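Peptidoglycan glycosyltransferase (Eggerthella lenta, PDB 4MNR) is a penicillin-binding protein whose crystallised part combines a domain of the beta-lactamase-like penicillin-binding fold with a smaller dimerisation-type domain. Local coordinates at residues 321-324 / 325-328; 259-263 / 264-268; 154-157 / 158-162; 73-76 / 77-81. All coordinates share one frame; numbering follows the deposited sequence. Where two conformers were deposited one is given.

Contact 1: residues 321-324 / 325-328; sequences VLEM and AMVG
M326, modelled as selenomethionine, folds back along its helix onto L322 and E323 in the preceding turn. Its CB starts close over the backbone, 3.3 Å from E323 O. CG sits beside the backbone N, opposite the carbonyl carbon (chi1 -65°), and this points it back at the earlier turn, 3.2 Å from L322 O. The chain then runs on extended to SE, which lies against the branch point of leucine, 4.2 Å from L322 CG. A final bend at chi3 (54°) swings CE toward the glutamate, where it stops 4.2 Å from E323 OE1. An unbranched, flexible side chain suits this path, since it can follow L322 with SE and still turn its tip to E323.

E323 in turn bends at chi2 and brings its carboxylate across V327, with E323 OE2 3.6 Å from V327 CG2; OE2 also lies near F264 O. This is an unusual place for an acid. Its OE1 is buried with no polar partner, a setting that would raise the cost of a negative charge there. On another flank M324, likewise selenomethionine, brings CE to 4.3 Å from V327 CG2, a looser apolar touch.

Beneath these side chains run regular i to i+4 bonds, among them M326 N to L322 O at 2.9 Å. V321 and A325 turn to strands 130-135 and 425-431, A325 touching V133, M135 and A428. The result is a buried alpha helix laid on the five-stranded antiparallel sheet, the central architecture of the penicillin-binding and serine beta-lactamase fold.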
loop_
_atom_site.group_PDB
_atom_site.type_symbol
_atom_site.label_atom_id
_atom_site.label_comp_id
_atom_site.label_asym_id
_atom_site.label_seq_id
_atom_site.Cartn_x
_atom_site.Cartn_y
_atom_site.Cartn_z
ATOM N N VAL A 321 1.708 1.499 2.837
ATOM C CA VAL A 321 0.836 1.431 1.668
ATOM C C VAL A 321 1.149 0.152 0.883
ATOM O O VAL A 321 0.254 -0.510 0.347
ATOM C CB VAL A 321 0.982 2.691 0.798
ATOM C CG1 VAL A 321 0.054 2.616 -0.422
ATOM C CG2 VAL A 321 0.669 3.919 1.649
ATOM N N LEU A 322 2.427 -0.222 0.860
ATOM C CA LEU A 322 2.841 -1.481 0.242
ATOM C C LEU A 322 2.137 -2.675 0.883
ATOM O O LEU A 322 1.636 -3.557 0.171
ATOM C CB LEU A 322 4.363 -1.640 0.353
ATOM C CG LEU A 322 4.941 -2.954 -0.161
ATOM C CD1 LEU A 322 4.601 -3.183 -1.644
ATOM C CD2 LEU A 322 6.454 -2.999 0.055
ATOM N N GLU A 323 2.063 -2.687 2.219
ATOM C CA GLU A 323 1.370 -3.762 2.920
ATOM C C GLU A 323 -0.108 -3.801 2.526
ATOM O O GLU A 323 -0.659 -4.874 2.297
ATOM C CB GLU A 323 1.496 -3.618 4.438
ATOM C CG GLU A 323 0.539 -4.506 5.236
ATOM C CD GLU A 323 0.801 -6.007 5.067
ATOM O OE1 GLU A 323 1.971 -6.417 4.910
ATOM O OE2 GLU A 323 -0.177 -6.785 5.093
HETATM N N MSE A 324 -0.749 -2.642 2.436
HETATM C CA MSE A 324 -2.159 -2.645 2.045
HETATM C C MSE A 324 -2.369 -3.105 0.607
HETATM O O MSE A 324 -3.367 -3.735 0.291
HETATM C CB MSE A 324 -2.834 -1.287 2.319
HETATM C CG MSE A 324 -2.821 -0.904 3.788
HETATM SE SE MSE A 324 -3.432 -2.334 4.988
HETATM C CE MSE A 324 -5.217 -2.614 4.247
ATOM N N ALA A 325 -1.413 -2.820 -0.269
ATOM C CA ALA A 325 -1.476 -3.346 -1.616
ATOM C C ALA A 325 -1.329 -4.863 -1.579
ATOM O O ALA A 325 -2.028 -5.563 -2.297
ATOM C CB ALA A 325 -0.403 -2.709 -2.497
HETATM N N MSE A 326 -0.440 -5.359 -0.722
HETATM C CA MSE A 326 -0.289 -6.805 -0.546
HETATM C C MSE A 326 -1.568 -7.463 -0.035
HETATM O O MSE A 326 -1.905 -8.577 -0.433
HETATM C CB MSE A 326 0.893 -7.127 0.369
HETATM C CG MSE A 326 2.225 -6.698 -0.277
HETATM SE SE MSE A 326 3.691 -6.753 1.001
HETATM C CE MSE A 326 3.450 -8.555 1.563
ATOM N N VAL A 327 -2.287 -6.774 0.850
ATOM C CA VAL A 327 -3.582 -7.283 1.297
ATOM C C VAL A 327 -4.516 -7.430 0.099
ATOM O O VAL A 327 -5.190 -8.443 -0.065
ATOM C CB VAL A 327 -4.212 -6.362 2.374
ATOM C CG1 VAL A 327 -5.676 -6.725 2.580
ATOM C CG2 VAL A 327 -3.455 -6.480 3.676
ATOM N N GLY A 328 -4.533 -6.417 -0.759
ATOM C CA GLY A 328 -5.293 -6.483 -1.988
ATOM C C GLY A 328 -4.869 -7.624 -2.902
ATOM O O GLY A 328 -5.712 -8.296 -3.507
#

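Contact 2: residues 259-263 / 264-268; sequences AGAES and FGFNK
F264, G265 and F266 fold back on A261 and E262 in a Schellman motif that closes helix 242-263. F266 N reaches over the turn to A261 O at 3.2 Å, while G265 N bonds to E262 O at 3.0 Å. G265 makes the reversal with a phi of 114°, where any CB would press on the preceding carbonyl, and glycine has none. A261 O also accepts from F264 N, its two donors standing out of its plane on opposite faces.

F264 sets its ring edge on G260 O, with CD2 3.3 Å away, and packs among V190, A193 and V327. F266 rests CB on A261 CB and meets the ring of F187 edge to face.

Farther out, a type II turn from G265 to K268 returns two polar side chains to E262. N267, an asparagine tolerant of its left-handed backbone here, is positioned by its OD1, which accepts from M281 N, and its ND2 donates almost straight (176°) to the anti lone pair of E262 OE2 at 3.1 Å. The long K268 bends at chi2 and chi4 until NZ lies 3.0 Å from E262 O, on the face of that carbonyl opposite G265 N.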
loop_
_atom_site.group_PDB
_atom_site.type_symbol
_atom_site.label_atom_id
_atom_site.label_comp_id
_atom_site.label_asym_id
_atom_site.label_seq_id
_atom_site.Cartn_x
_atom_site.Cartn_y
_atom_site.Cartn_z
ATOM N N ALA A 259 -3.983 -13.466 14.679
ATOM C CA ALA A 259 -3.505 -14.510 13.769
ATOM C C ALA A 259 -3.903 -14.202 12.330
ATOM O O ALA A 259 -3.133 -14.432 11.395
ATOM C CB ALA A 259 -4.047 -15.863 14.182
ATOM N N GLY A 260 -5.110 -13.680 12.149
ATOM C CA GLY A 260 -5.574 -13.342 10.818
ATOM C C GLY A 260 -4.751 -12.231 10.191
ATOM O O GLY A 260 -4.394 -12.294 9.004
ATOM N N ALA A 261 -4.454 -11.202 10.980
ATOM C CA ALA A 261 -3.649 -10.098 10.487
ATOM C C ALA A 261 -2.244 -10.602 10.158
ATOM O O ALA A 261 -1.643 -10.194 9.155
ATOM C CB ALA A 261 -3.585 -8.988 11.525
ATOM N N GLU A 262 -1.714 -11.477 11.006
ATOM C CA GLU A 262 -0.371 -11.989 10.772
ATOM C C GLU A 262 -0.305 -12.817 9.483
ATOM O O GLU A 262 0.726 -12.840 8.798
ATOM C CB GLU A 262 0.155 -12.743 11.998
ATOM C CG GLU A 262 0.521 -11.768 13.129
ATOM C CD GLU A 262 1.006 -12.432 14.397
ATOM O OE1 GLU A 262 0.882 -13.672 14.509
ATOM O OE2 GLU A 262 1.509 -11.697 15.286
ATOM N N SER A 263 -1.407 -13.479 9.144
ATOM C CA SER A 263 -1.466 -14.254 7.903
ATOM C C SER A 263 -1.327 -13.375 6.660
ATOM O O SER A 263 -0.925 -13.858 5.597
ATOM C CB SER A 263 -2.763 -15.071 7.830
ATOM O OG SER A 263 -2.842 -16.009 8.892
ATOM N N PHE A 264 -1.659 -12.091 6.795
ATOM C CA PHE A 264 -1.560 -11.140 5.698
ATOM C C PHE A 264 -0.267 -10.349 5.768
ATOM O O PHE A 264 -0.038 -9.464 4.950
ATOM C CB PHE A 264 -2.723 -10.143 5.726
ATOM C CG PHE A 264 -3.996 -10.665 5.123
ATOM C CD1 PHE A 264 -4.317 -10.370 3.802
ATOM C CD2 PHE A 264 -4.889 -11.398 5.878
ATOM C CE1 PHE A 264 -5.498 -10.815 3.240
ATOM C CE2 PHE A 264 -6.076 -11.852 5.325
ATOM C CZ PHE A 264 -6.380 -11.572 4.002
ATOM N N GLY A 265 0.572 -10.642 6.748
ATOM C CA GLY A 265 1.884 -10.024 6.768
ATOM C C GLY A 265 2.166 -9.065 7.904
ATOM O O GLY A 265 3.287 -8.569 8.026
ATOM N N PHE A 266 1.173 -8.797 8.744
ATOM C CA PHE A 266 1.433 -7.968 9.916
ATOM C C PHE A 266 2.411 -8.668 10.865
ATOM O O PHE A 266 2.388 -9.893 11.017
ATOM C CB PHE A 266 0.115 -7.576 10.611
ATOM C CG PHE A 266 -0.669 -6.535 9.858
ATOM C CD1 PHE A 266 -1.408 -6.883 8.740
ATOM C CD2 PHE A 266 -0.640 -5.204 10.251
ATOM C CE1 PHE A 266 -2.120 -5.934 8.026
ATOM C CE2 PHE A 266 -1.353 -4.238 9.550
ATOM C CZ PHE A 266 -2.094 -4.594 8.429
ATOM N N ASN A 267 3.286 -7.876 11.488
ATOM C CA ASN A 267 4.317 -8.378 12.403
ATOM C C ASN A 267 5.335 -9.296 11.748
ATOM O O ASN A 267 5.982 -10.096 12.432
ATOM C CB ASN A 267 3.717 -9.062 13.634
ATOM C CG ASN A 267 2.921 -8.110 14.501
ATOM O OD1 ASN A 267 3.165 -6.902 14.510
ATOM N ND2 ASN A 267 1.985 -8.655 15.257
ATOM N N LYS A 268 5.470 -9.180 10.432
ATOM C CA LYS A 268 6.517 -9.891 9.699
ATOM C C LYS A 268 7.454 -8.877 9.046
ATOM O O LYS A 268 7.021 -7.871 8.507
ATOM C CB LYS A 268 5.908 -10.770 8.609
ATOM C CG LYS A 268 4.826 -11.719 9.083
ATOM C CD LYS A 268 5.389 -12.850 9.928
ATOM C CE LYS A 268 4.278 -13.774 10.391
ATOM N NZ LYS A 268 3.392 -14.154 9.257
#

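Contact 3: residues 154-157 / 158-162; sequences ADFA and AVIEQ
F156 and I160, one helical turn apart, lie side by side and point the same way. The isoleucine meets the phenyl ring at its edge, near the ring plane, with I160 CD1 4.2 Å from F156 CD2. F156 can take this pose because it stands in the first turn: its CG is wedged between the backbone N and the carbonyl carbon (chi1 65°), a crowded position that a preceding helical turn would normally obstruct. I160 puts CG1 beside its own backbone N, so that it overlies the earlier turn, 3.2 Å from F156 O. That same oxygen accepts the helical bond from I160 N at 2.8 Å.

V159 points to another flank, its CG2 3.2 Å from D155 O, which also takes V159 N at 3.1 Å. D155 occupies the N-cap, yet its carboxylate makes no capping bond; OD2 has instead a weak hydrogen bond to N152 ND2.

Helix 156-165 lies at the surface far from the centre of the chain. The F156 ring meets that of Y65 with nearly parallel planes, A157, with its small CB, and I160 touch F70 in the loop between strands 66-67 and 71-72, and V159 packs on Y151 and L172.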
loop_
_atom_site.group_PDB
_atom_site.type_symbol
_atom_site.label_atom_id
_atom_site.label_comp_id
_atom_site.label_asym_id
_atom_site.label_seq_id
_atom_site.Cartn_x
_atom_site.Cartn_y
_atom_site.Cartn_z
ATOM N N ALA A 154 16.776 15.119 -10.175
ATOM C CA ALA A 154 18.013 15.834 -10.460
ATOM C C ALA A 154 18.351 16.832 -9.359
ATOM O O ALA A 154 19.523 17.127 -9.119
ATOM C CB ALA A 154 17.930 16.545 -11.813
ATOM N N ASP A 155 17.321 17.339 -8.687
ATOM C CA ASP A 155 17.498 18.399 -7.699
ATOM C C ASP A 155 17.595 17.903 -6.265
ATOM O O ASP A 155 17.292 18.651 -5.337
ATOM C CB ASP A 155 16.346 19.392 -7.801
ATOM C CG ASP A 155 16.262 20.043 -9.158
ATOM O OD1 ASP A 155 17.325 20.384 -9.720
ATOM O OD2 ASP A 155 15.134 20.209 -9.668
ATOM N N PHE A 156 18.025 16.659 -6.077
ATOM C CA PHE A 156 18.090 16.064 -4.740
ATOM C C PHE A 156 18.912 16.878 -3.738
ATOM O O PHE A 156 18.546 16.972 -2.566
ATOM C CB PHE A 156 18.622 14.625 -4.809
ATOM C CG PHE A 156 20.042 14.530 -5.285
ATOM C CD1 PHE A 156 20.328 14.448 -6.643
ATOM C CD2 PHE A 156 21.094 14.520 -4.385
ATOM C CE1 PHE A 156 21.638 14.365 -7.091
ATOM C CE2 PHE A 156 22.406 14.441 -4.825
ATOM C CZ PHE A 156 22.680 14.361 -6.180
ATOM N N ALA A 157 20.007 17.482 -4.200
ATOM C CA ALA A 157 20.886 18.245 -3.316
ATOM C C ALA A 157 20.173 19.464 -2.737
ATOM O O ALA A 157 20.216 19.712 -1.528
ATOM C CB ALA A 157 22.152 18.657 -4.052
ATOM N N ALA A 158 19.515 20.221 -3.605
ATOM C CA ALA A 158 18.726 21.365 -3.163
ATOM C C ALA A 158 17.581 20.955 -2.233
ATOM O O ALA A 158 17.261 21.674 -1.288
ATOM C CB ALA A 158 18.196 22.137 -4.359
ATOM N N VAL A 159 16.967 19.800 -2.498
ATOM C CA VAL A 159 15.874 19.298 -1.668
ATOM C C VAL A 159 16.373 18.857 -0.296
ATOM O O VAL A 159 15.708 19.066 0.716
ATOM C CB VAL A 159 15.125 18.125 -2.359
ATOM C CG1 VAL A 159 14.041 17.570 -1.461
ATOM C CG2 VAL A 159 14.521 18.592 -3.671
ATOM N N ILE A 160 17.552 18.246 -0.263
ATOM C CA ILE A 160 18.186 17.911 1.010
ATOM C C ILE A 160 18.484 19.189 1.806
ATOM O O ILE A 160 18.288 19.232 3.025
ATOM C CB ILE A 160 19.464 17.075 0.790
ATOM C CG1 ILE A 160 19.088 15.671 0.300
ATOM C CG2 ILE A 160 20.264 16.975 2.075
ATOM C CD1 ILE A 160 20.236 14.904 -0.326
ATOM N N GLU A 161 18.951 20.219 1.103
ATOM C CA GLU A 161 19.248 21.520 1.705
ATOM C C GLU A 161 18.009 22.112 2.369
ATOM O O GLU A 161 18.073 22.628 3.483
ATOM C CB GLU A 161 19.789 22.487 0.643
ATOM C CG GLU A 161 20.038 23.916 1.132
ATOM C CD GLU A 161 20.553 24.838 0.036
ATOM O OE1 GLU A 161 20.990 24.331 -1.019
ATOM O OE2 GLU A 161 20.519 26.072 0.226
ATOM N N GLN A 162 16.879 22.028 1.677
ATOM C CA GLN A 162 15.614 22.545 2.199
ATOM C C GLN A 162 15.153 21.779 3.431
ATOM O O GLN A 162 14.624 22.369 4.373
ATOM C CB GLN A 162 14.524 22.477 1.135
ATOM C CG GLN A 162 14.720 23.452 0.002
ATOM C CD GLN A 162 13.776 23.181 -1.148
ATOM O OE1 GLN A 162 13.383 22.036 -1.385
ATOM N NE2 GLN A 162 13.399 24.234 -1.868
#

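Contact 4: residues 73-76 / 77-81; sequences SGIE and KAYND
S73 and K77 are joined by a backbone bond at the beginning of the short helical stretch 74-78, which is followed by helix 80-84 after a break at Y79; both belong to the penicillin-binding protein A dimerisation family region. S73 O accepts from K77 N at 3.1 Å, the donor standing well above the carbonyl plane. The serine OG, a small polar group, makes a weak hydrogen bond with Y65 N.

G74 comes next with a positive phi of 58°, a conformation easy for a residue without CB. Its carbonyl takes A78 N at 3.0 Å, in the carbonyl plane, and has a further, weak bond from K77 N.

I75 carries the apolar part. With CG1 beside the backbone N (chi1 -68°) and a second bend at chi2 (-71°), its CD1 comes to 3.8 Å from Y79 CE2, obliquely to the ring, while I75 CG2 lies 3.9 Å from Y79 CD2. The branched side chain thus spreads two methyls along one side of the tyrosine and also packs on I30. Its backbone helps too: I75 O accepts from Y79 N at 2.8 Å and lies in plane at the edge of the ring. A78 and Y79 also touch P273, in a loop far along the chain.

E76 bends at chi2 into a basic site, with salt bridges to R51 and R27; OE1 is also hydrogen-bonded to Y53 OH. R27 also holds N80 OD1, so glutamate and asparagine share one arginine. Where the helix breaks, N80 CB presses to 3.2 Å from E76 O, and N80 N bonds instead to K77 O, also at 3.2 Å.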
loop_
_atom_site.group_PDB
_atom_site.type_symbol
_atom_site.label_atom_id
_atom_site.label_comp_id
_atom_site.label_asym_id
_atom_site.label_seq_id
_atom_site.Cartn_x
_atom_site.Cartn_y
_atom_site.Cartn_z
ATOM N N SER A 73 20.426 6.949 -1.736
ATOM C CA SER A 73 19.125 6.507 -1.257
ATOM C C SER A 73 18.427 5.731 -2.368
ATOM O O SER A 73 18.936 5.658 -3.498
ATOM C CB SER A 73 18.265 7.702 -0.860
ATOM O OG SER A 73 17.968 8.485 -2.001
ATOM N N GLY A 74 17.268 5.161 -2.057
ATOM C CA GLY A 74 16.469 4.464 -3.056
ATOM C C GLY A 74 17.199 3.320 -3.743
ATOM O O GLY A 74 17.970 2.589 -3.110
ATOM N N ILE A 75 16.954 3.156 -5.038
ATOM C CA ILE A 75 17.576 2.077 -5.806
ATOM C C ILE A 75 19.078 2.326 -5.964
ATOM O O ILE A 75 19.874 1.388 -5.956
ATOM C CB ILE A 75 16.881 1.893 -7.188
ATOM C CG1 ILE A 75 15.462 1.347 -7.002
ATOM C CG2 ILE A 75 17.696 0.988 -8.116
ATOM C CD1 ILE A 75 15.394 -0.114 -6.556
ATOM N N GLU A 76 19.470 3.595 -6.066
ATOM C CA GLU A 76 20.894 3.946 -6.147
ATOM C C GLU A 76 21.671 3.368 -4.967
ATOM O O GLU A 76 22.825 2.948 -5.105
ATOM C CB GLU A 76 21.079 5.470 -6.166
ATOM C CG GLU A 76 20.566 6.176 -7.420
ATOM C CD GLU A 76 21.585 6.193 -8.557
ATOM O OE1 GLU A 76 21.631 7.199 -9.296
ATOM O OE2 GLU A 76 22.336 5.212 -8.725
ATOM N N LYS A 77 21.035 3.379 -3.797
ATOM C CA LYS A 77 21.610 2.788 -2.591
ATOM C C LYS A 77 21.511 1.262 -2.585
ATOM O O LYS A 77 22.514 0.568 -2.391
ATOM C CB LYS A 77 20.929 3.362 -1.343
ATOM C CG LYS A 77 21.444 2.812 -0.019
ATOM C CD LYS A 77 20.586 3.326 1.130
ATOM C CE LYS A 77 21.185 2.973 2.477
ATOM N NZ LYS A 77 20.377 1.944 3.183
ATOM N N ALA A 78 20.306 0.744 -2.804
ATOM C CA ALA A 78 20.059 -0.689 -2.675
ATOM C C ALA A 78 20.880 -1.499 -3.662
ATOM O O ALA A 78 21.334 -2.599 -3.351
ATOM C CB ALA A 78 18.575 -0.994 -2.845
ATOM N N TYR A 79 21.074 -0.949 -4.856
ATOM C CA TYR A 79 21.790 -1.668 -5.900
ATOM C C TYR A 79 23.110 -0.985 -6.215
ATOM O O TYR A 79 23.648 -1.126 -7.311
ATOM C CB TYR A 79 20.899 -1.833 -7.145
ATOM C CG TYR A 79 19.757 -2.779 -6.857
ATOM C CD1 TYR A 79 19.869 -4.141 -7.108
ATOM C CD2 TYR A 79 18.590 -2.315 -6.268
ATOM C CE1 TYR A 79 18.825 -5.012 -6.808
ATOM C CE2 TYR A 79 17.558 -3.167 -5.963
ATOM C CZ TYR A 79 17.679 -4.512 -6.229
ATOM O OH TYR A 79 16.621 -5.338 -5.926
ATOM N N ASN A 80 23.639 -0.261 -5.229
ATOM C CA ASN A 80 24.896 0.459 -5.396
ATOM C C ASN A 80 26.032 -0.413 -5.913
ATOM O O ASN A 80 26.751 -0.017 -6.825
ATOM C CB ASN A 80 25.307 1.142 -4.088
ATOM C CG ASN A 80 26.468 2.101 -4.270
ATOM O OD1 ASN A 80 26.413 3.018 -5.092
ATOM N ND2 ASN A 80 27.522 1.907 -3.486
ATOM N N ASP A 81 26.184 -1.604 -5.342
ATOM C CA ASP A 81 27.265 -2.496 -5.744
ATOM C C ASP A 81 27.190 -2.918 -7.214
ATOM O O ASP A 81 28.211 -2.939 -7.906
ATOM C CB ASP A 81 27.321 -3.721 -4.828
ATOM C CG ASP A 81 27.784 -3.373 -3.425
ATOM O OD1 ASP A 81 28.520 -2.372 -3.273
ATOM O OD2 ASP A 81 27.410 -4.096 -2.477
#

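How the contacts relate
Contact 1 is wholly buried near the centre of the chain and contact 2 is partly buried beside it; contact 3 is at the surface and contact 4, also farther out, is partly buried. Contacts 1 and 2 touch directly: E323 OE2 lies 2.7 Å from F264 O, short for two oxygens, which would be consistent with a protonated acid, and V327 packs on the F264 ring. Contacts 3 and 4, their nearest atoms about 7 Å apart, both meet Y65, through F156 and S73. Chemistry follows place: apolar chains with one buried acid in contact 1, carbonyl capping in contact 2, an aromatic-aliphatic pair at the helix start in contact 3, and a similar pair with arginine-bound polar groups in contact 4.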